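Local coordinates for sugar ABC transporter substrate-binding protein, BlMnBP1 (Bifidobacterium animalis subsp. lactis ATCC 27673, PDB 6I5R) that binds mannobiose and probably delivers beta-manno-oligosaccharides to an ABC transporter for uptake into the bacterial cell, at residues N18-T23 and E332-S337; I40-N45 and I100-A105. One frame throughout, in Å; residues are numbered along the deposited sequence.

Interaction 1. Residues N18-T23 and E332-S337; sequences NKTGIT and EKQEAS
Gln-334 of helix 331-346 meets the backbone of Lys-19 in the N-terminal loop. Its OE1 accepts from Lys-19 N at 2.8 Å, with a nearly straight N-H...O angle of 169°. The Gln-334 side chain is extended beyond CG and crosses the Lys-19 side chain at about a right angle. Lys-19 CG lies 3.4 Å from Gln-334 NE2, and that NE2 also donates to Gly-17 O. The buried amide is thus held at both of its polar atoms by the loop. Beyond this crossing, Lys-19 NZ bonds to Ile-329 O, just before the helix.

Next to the amide, Thr-20 sets its methyl against the helix. CG2 stands anti to the carbonyl carbon and packs 3.6 Å from Gln-334 CB. OG1 serves the loop instead: it donates to Asn-18 OD1 and accepts from Ile-22 N in an ST turn. Asn-18 OD1 also takes Thr-20 N, 2.8 Å away, which makes an Asx turn. Asn-18 ND2 reaches Ile-22 O and ties the loop further.

The outer side is more exposed and has van der Waals contact alone: Ile-22 CD1 lies 3.4 Å from Glu-335 CD, and both residues are partly exposed. Between the two segments the polar grip comes down to one hydrogen bond. The loop is therefore shaped mainly by its own turns and docked on the helix through Gln-334.

Interaction 2. Residues I40-N45 and I100-A105; sequences ITFMNN and IMMIPA. With BMA (beta-D-mannopyranose), chain B.
Phe-42 and Ile-100 are paired on neighbouring parallel strands, 38-44 and 100-102, in the sheet of a periplasmic-binding-protein-type fold. Over 40-44 and 100-102 the axes run 5° apart. Ile-100 N donates to Thr-41 O, and Ile-100 O accepts from Met-43 N at 2.8 Å. A weak bond from Met-102 N to Met-43 O follows.

On one face, the Phe-42 ring meets Ile-100 obliquely, with CD1 3.9 Å from Ile-100 CG2. Phe-42 CG stands anti to the backbone N (chi1 167°), which starts the ring toward this contact. Met-102 bends back at chi2 and chi3, and its SD meets the ring edge, in plane, 3.8 Å from Phe-42 CE1. This is a Met-aromatic contact. Asn-44 ND2 lies over one face of the ring, offset toward the rim, while Asn-44 OD1 accepts from Arg-46 N, which holds the amide. Trp-59 and Phe-340 add edge-to-face ring contacts. An alanine in place of Phe-42 would probably leave a gap where the ring lay beside Ile-100 CG2 and Met-102 SD, and Trp-59 and Phe-340 would lose their edge-to-face partner.

On the opposite face, Met-43 and Met-101 lie side by side and point the same way. Met-43 CB is 4.0 Å from Met-101 CB. Farther out, the sulfur of Met-43 touches the terminal methyl of Met-101.

Past the strand, Asn-45 carries the chain into the glycan pocket. One mannose unit, also hydrogen-bonded to Asp-320 OD1, receives two hydrogen bonds from Asn-45 ND2: one to O6 at 3.0 Å and one to O2 at 2.9 Å.

In the fold
From the N terminus, the chain first passes through the loop 18-23, which packs on helix 331-346, more than 300 residues later, closing interaction 1. Strand 38-44 follows. It pairs with strand 100-102 after helix 59-69, strand 73-79 and helix 83-93, so interaction 2 closes a much shorter loop that lies wholly within the first. The centres are about 17 Å apart, yet the two contacts touch: Ser-337 CB packs 3.6 Å from Ile-100 CG1, and Ala-336 CB lies 3.9 Å from Ile-40 CG2. The helix thus has the N-terminal loop on one side and the sheet on another. Strand 38-44 leads on to Asn-45 in the sugar pocket.

Interaction 1. Residues N18-T23 and E332-S337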
loop_
_atom_site.group_PDB
_atom_site.type_symbol
_atom_site.label_atom_id
_atom_site.label_comp_id
_atom_site.label_asym_id
_atom_site.label_seq_id
_atom_site.Cartn_x
_atom_site.Cartn_y
_atom_site.Cartn_z
ATOM N N ASN A 18 2.026 26.499 -2.459
ATOM C CA ASN A 18 3.400 26.636 -1.973
ATOM C C ASN A 18 3.669 28.099 -1.645
ATOM O O ASN A 18 3.665 28.957 -2.542
ATOM C CB ASN A 18 4.387 26.106 -3.014
ATOM C CG ASN A 18 5.837 26.060 -2.493
ATOM O OD1 ASN A 18 6.188 26.685 -1.475
ATOM N ND2 ASN A 18 6.696 25.351 -3.229
ATOM N N LYS A 19 3.857 28.398 -0.354
ATOM C CA LYS A 19 4.139 29.764 0.068
ATOM C C LYS A 19 5.621 30.089 0.059
ATOM O O LYS A 19 5.973 31.273 0.178
ATOM C CB LYS A 19 3.625 30.040 1.493
ATOM C CG LYS A 19 2.161 29.836 1.698
ATOM C CD LYS A 19 1.753 30.031 3.165
ATOM C CE LYS A 19 0.253 29.810 3.259
ATOM N NZ LYS A 19 -0.278 29.550 4.626
ATOM N N THR A 20 6.484 29.088 -0.087
ATOM C CA THR A 20 7.912 29.262 0.167
ATOM C C THR A 20 8.677 29.851 -1.008
ATOM O O THR A 20 9.762 30.379 -0.803
ATOM C CB THR A 20 8.588 27.929 0.522
ATOM O OG1 THR A 20 8.667 27.075 -0.643
ATOM C CG2 THR A 20 7.811 27.244 1.624
ATOM N N GLY A 21 8.188 29.727 -2.230
ATOM C CA GLY A 21 8.980 30.116 -3.384
ATOM C C GLY A 21 10.027 29.112 -3.811
ATOM O O GLY A 21 10.813 29.400 -4.735
ATOM N N ILE A 22 10.047 27.936 -3.192
ATOM C CA ILE A 22 11.087 26.927 -3.395
ATOM C C ILE A 22 10.417 25.607 -3.776
ATOM O O ILE A 22 9.520 25.129 -3.065
ATOM C CB ILE A 22 11.934 26.740 -2.125
ATOM C CG1 ILE A 22 12.390 28.079 -1.559
ATOM C CG2 ILE A 22 13.142 25.855 -2.395
ATOM C CD1 ILE A 22 12.895 27.975 -0.109
ATOM N N THR A 23 10.861 25.012 -4.875
ATOM C CA THR A 23 10.378 23.682 -5.207
ATOM C C THR A 23 11.315 22.651 -4.614
ATOM O O THR A 23 12.460 22.937 -4.269
ATOM C CB THR A 23 10.237 23.458 -6.720
ATOM O OG1 THR A 23 11.494 23.623 -7.377
ATOM C CG2 THR A 23 9.186 24.418 -7.301
ATOM N N GLU A 332 7.489 29.282 6.655
ATOM C CA GLU A 332 8.609 28.675 7.364
ATOM C C GLU A 332 8.365 27.188 7.572
ATOM O O GLU A 332 9.238 26.364 7.285
ATOM C CB GLU A 332 8.837 29.395 8.704
ATOM C CG GLU A 332 10.084 28.963 9.478
ATOM C CD GLU A 332 10.363 29.836 10.716
ATOM O OE1 GLU A 332 9.381 30.276 11.397
ATOM O OE2 GLU A 332 11.579 30.116 11.009
ATOM N N LYS A 333 7.162 26.825 8.044
ATOM C CA LYS A 333 6.874 25.419 8.321
ATOM C C LYS A 333 6.704 24.620 7.040
ATOM O O LYS A 333 7.044 23.435 7.002
ATOM C CB LYS A 333 5.627 25.285 9.199
ATOM C CG LYS A 333 5.847 25.897 10.579
ATOM C CD LYS A 333 4.680 25.610 11.529
ATOM C CE LYS A 333 4.933 26.245 12.897
ATOM N NZ LYS A 333 4.022 25.672 13.900
ATOM N N GLN A 334 6.166 25.237 5.990
ATOM C CA GLN A 334 6.146 24.568 4.697
ATOM C C GLN A 334 7.553 24.197 4.244
ATOM O O GLN A 334 7.795 23.081 3.768
ATOM C CB GLN A 334 5.471 25.455 3.654
ATOM C CG GLN A 334 3.983 25.608 3.821
ATOM C CD GLN A 334 3.348 26.269 2.636
ATOM O OE1 GLN A 334 4.002 26.495 1.651
ATOM N NE2 GLN A 334 2.048 26.556 2.715
ATOM N N GLU A 335 8.501 25.115 4.388
ATOM C CA GLU A 335 9.856 24.834 3.939
ATOM C C GLU A 335 10.543 23.842 4.868
ATOM O O GLU A 335 11.191 22.890 4.406
ATOM C CB GLU A 335 10.655 26.140 3.851
ATOM C CG GLU A 335 11.986 25.963 3.152
ATOM C CD GLU A 335 12.846 27.207 3.195
ATOM O OE1 GLU A 335 12.283 28.323 3.357
ATOM O OE2 GLU A 335 14.079 27.052 3.035
ATOM N N ALA A 336 10.367 24.007 6.179
ATOM C CA ALA A 336 10.913 23.032 7.112
ATOM C C ALA A 336 10.386 21.638 6.798
ATOM O O ALA A 336 11.136 20.663 6.814
ATOM C CB ALA A 336 10.570 23.409 8.546
ATOM N N SER A 337 9.098 21.544 6.480
ATOM C CA SER A 337 8.490 20.241 6.221
ATOM C C SER A 337 9.028 19.636 4.933
ATOM O O SER A 337 9.222 18.420 4.848
ATOM C CB SER A 337 6.969 20.386 6.145
ATOM O OG SER A 337 6.400 20.746 7.394
#

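Interaction 2. Residues I40-N45 and I100-A105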
loop_
_atom_site.group_PDB
_atom_site.type_symbol
_atom_site.label_atom_id
_atom_site.label_comp_id
_atom_site.label_asym_id
_atom_site.label_seq_id
_atom_site.Cartn_x
_atom_site.Cartn_y
_atom_site.Cartn_z
ATOM N N ILE A 40 7.670 21.208 13.537
ATOM C CA ILE A 40 6.676 20.646 12.638
ATOM C C ILE A 40 6.139 19.367 13.250
ATOM O O ILE A 40 6.849 18.648 13.961
ATOM C CB ILE A 40 7.273 20.408 11.240
ATOM C CG1 ILE A 40 8.468 19.470 11.317
ATOM C CG2 ILE A 40 7.705 21.788 10.656
ATOM C CD1 ILE A 40 9.051 19.072 9.937
ATOM N N THR A 41 4.863 19.105 12.968
ATOM C CA THR A 41 4.143 17.941 13.451
ATOM C C THR A 41 3.986 17.007 12.262
ATOM O O THR A 41 3.452 17.408 11.218
ATOM C CB THR A 41 2.797 18.323 14.062
ATOM O OG1 THR A 41 3.042 19.043 15.278
ATOM C CG2 THR A 41 1.985 17.076 14.414
ATOM N N PHE A 42 4.451 15.771 12.431
ATOM C CA PHE A 42 4.517 14.750 11.386
ATOM C C PHE A 42 3.572 13.629 11.799
ATOM O O PHE A 42 3.836 12.939 12.778
ATOM C CB PHE A 42 5.965 14.280 11.250
ATOM C CG PHE A 42 6.157 13.019 10.430
ATOM C CD1 PHE A 42 5.288 12.680 9.414
ATOM C CD2 PHE A 42 7.250 12.184 10.677
ATOM C CE1 PHE A 42 5.501 11.548 8.675
ATOM C CE2 PHE A 42 7.460 11.035 9.928
ATOM C CZ PHE A 42 6.575 10.722 8.934
ATOM N N MET A 43 2.433 13.511 11.110
ATOM C CA MET A 43 1.456 12.466 11.401
ATOM C C MET A 43 1.749 11.256 10.514
ATOM O O MET A 43 1.885 11.396 9.296
ATOM C CB MET A 43 0.033 12.954 11.129
ATOM C CG MET A 43 -0.475 14.105 11.987
ATOM S SD MET A 43 -2.151 14.531 11.405
ATOM C CE MET A 43 -2.976 12.970 11.526
ATOM N N ASN A 44 1.841 10.070 11.104
ATOM C CA ASN A 44 1.979 8.878 10.261
ATOM C C ASN A 44 1.330 7.672 10.934
ATOM O O ASN A 44 0.818 7.745 12.052
ATOM C CB ASN A 44 3.446 8.603 9.888
ATOM C CG ASN A 44 4.270 8.148 11.051
ATOM O OD1 ASN A 44 4.218 6.995 11.449
ATOM N ND2 ASN A 44 5.042 9.055 11.606
ATOM N N ASN A 45 1.351 6.546 10.217
ATOM C CA ASN A 45 0.616 5.353 10.624
ATOM C C ASN A 45 1.462 4.357 11.408
ATOM O O ASN A 45 0.934 3.337 11.860
ATOM C CB ASN A 45 0.074 4.634 9.398
ATOM C CG ASN A 45 1.179 4.216 8.453
ATOM O OD1 ASN A 45 2.027 5.008 8.085
ATOM N ND2 ASN A 45 1.185 2.948 8.087
ATOM N N ILE A 100 3.085 17.767 8.255
ATOM C CA ILE A 100 3.213 16.670 7.303
ATOM C C ILE A 100 2.297 15.548 7.765
ATOM O O ILE A 100 2.295 15.216 8.951
ATOM C CB ILE A 100 4.645 16.115 7.236
ATOM C CG1 ILE A 100 5.652 17.154 6.808
ATOM C CG2 ILE A 100 4.697 14.886 6.287
ATOM C CD1 ILE A 100 7.038 16.762 7.254
ATOM N N MET A 101 1.565 14.935 6.827
ATOM C CA MET A 101 0.893 13.667 7.089
ATOM C C MET A 101 1.127 12.725 5.912
ATOM O O MET A 101 1.547 13.140 4.825
ATOM C CB MET A 101 -0.620 13.820 7.321
ATOM C CG MET A 101 -1.397 14.231 6.117
ATOM S SD MET A 101 -3.179 13.929 6.256
ATOM C CE MET A 101 -3.559 15.014 7.667
ATOM N N MET A 102 0.860 11.440 6.135
ATOM C CA MET A 102 0.793 10.509 5.015
ATOM C C MET A 102 -0.594 10.681 4.396
ATOM O O MET A 102 -1.614 10.605 5.097
ATOM C CB MET A 102 1.052 9.068 5.466
ATOM C CG MET A 102 2.282 8.910 6.327
ATOM S SD MET A 102 3.801 9.750 5.785
ATOM C CE MET A 102 4.268 8.823 4.304
ATOM N N ILE A 103 -0.631 10.935 3.098
ATOM C CA ILE A 103 -1.861 11.293 2.411
ATOM C C ILE A 103 -2.871 10.154 2.508
ATOM O O ILE A 103 -2.575 9.014 2.114
ATOM C CB ILE A 103 -1.592 11.633 0.942
ATOM C CG1 ILE A 103 -0.662 12.832 0.860
ATOM C CG2 ILE A 103 -2.892 11.857 0.222
ATOM C CD1 ILE A 103 -0.067 13.074 -0.479
ATOM N N PRO A 104 -4.054 10.427 3.056
ATOM C CA PRO A 104 -5.107 9.412 3.175
ATOM C C PRO A 104 -5.914 9.329 1.872
ATOM O O PRO A 104 -5.412 9.690 0.818
ATOM C CB PRO A 104 -5.965 9.929 4.321
ATOM C CG PRO A 104 -5.804 11.427 4.219
ATOM C CD PRO A 104 -4.398 11.664 3.806
ATOM N N ALA A 105 -7.153 8.827 1.972
ATOM C CA ALA A 105 -7.918 8.559 0.756
ATOM C C ALA A 105 -8.621 9.820 0.278
ATOM O O ALA A 105 -9.785 10.087 0.672
ATOM C CB ALA A 105 -8.883 7.406 1.019
HETATM C C1 BMA B . -0.003 -0.508 8.326
HETATM C C2 BMA B . -1.278 0.106 7.673
HETATM C C3 BMA B . -1.210 -0.135 6.197
HETATM C C4 BMA B . 0.151 0.249 5.626
HETATM C C5 BMA B . 1.279 -0.463 6.374
HETATM C C6 BMA B . 2.645 -0.036 5.874
HETATM O O2 BMA B . -1.286 1.527 7.797
HETATM O O3 BMA B . -2.226 0.568 5.475
HETATM O O4 BMA B . 0.179 -0.152 4.282
HETATM O O5 BMA B . 1.184 -0.095 7.760
HETATM O O6 BMA B . 2.866 1.359 6.138
#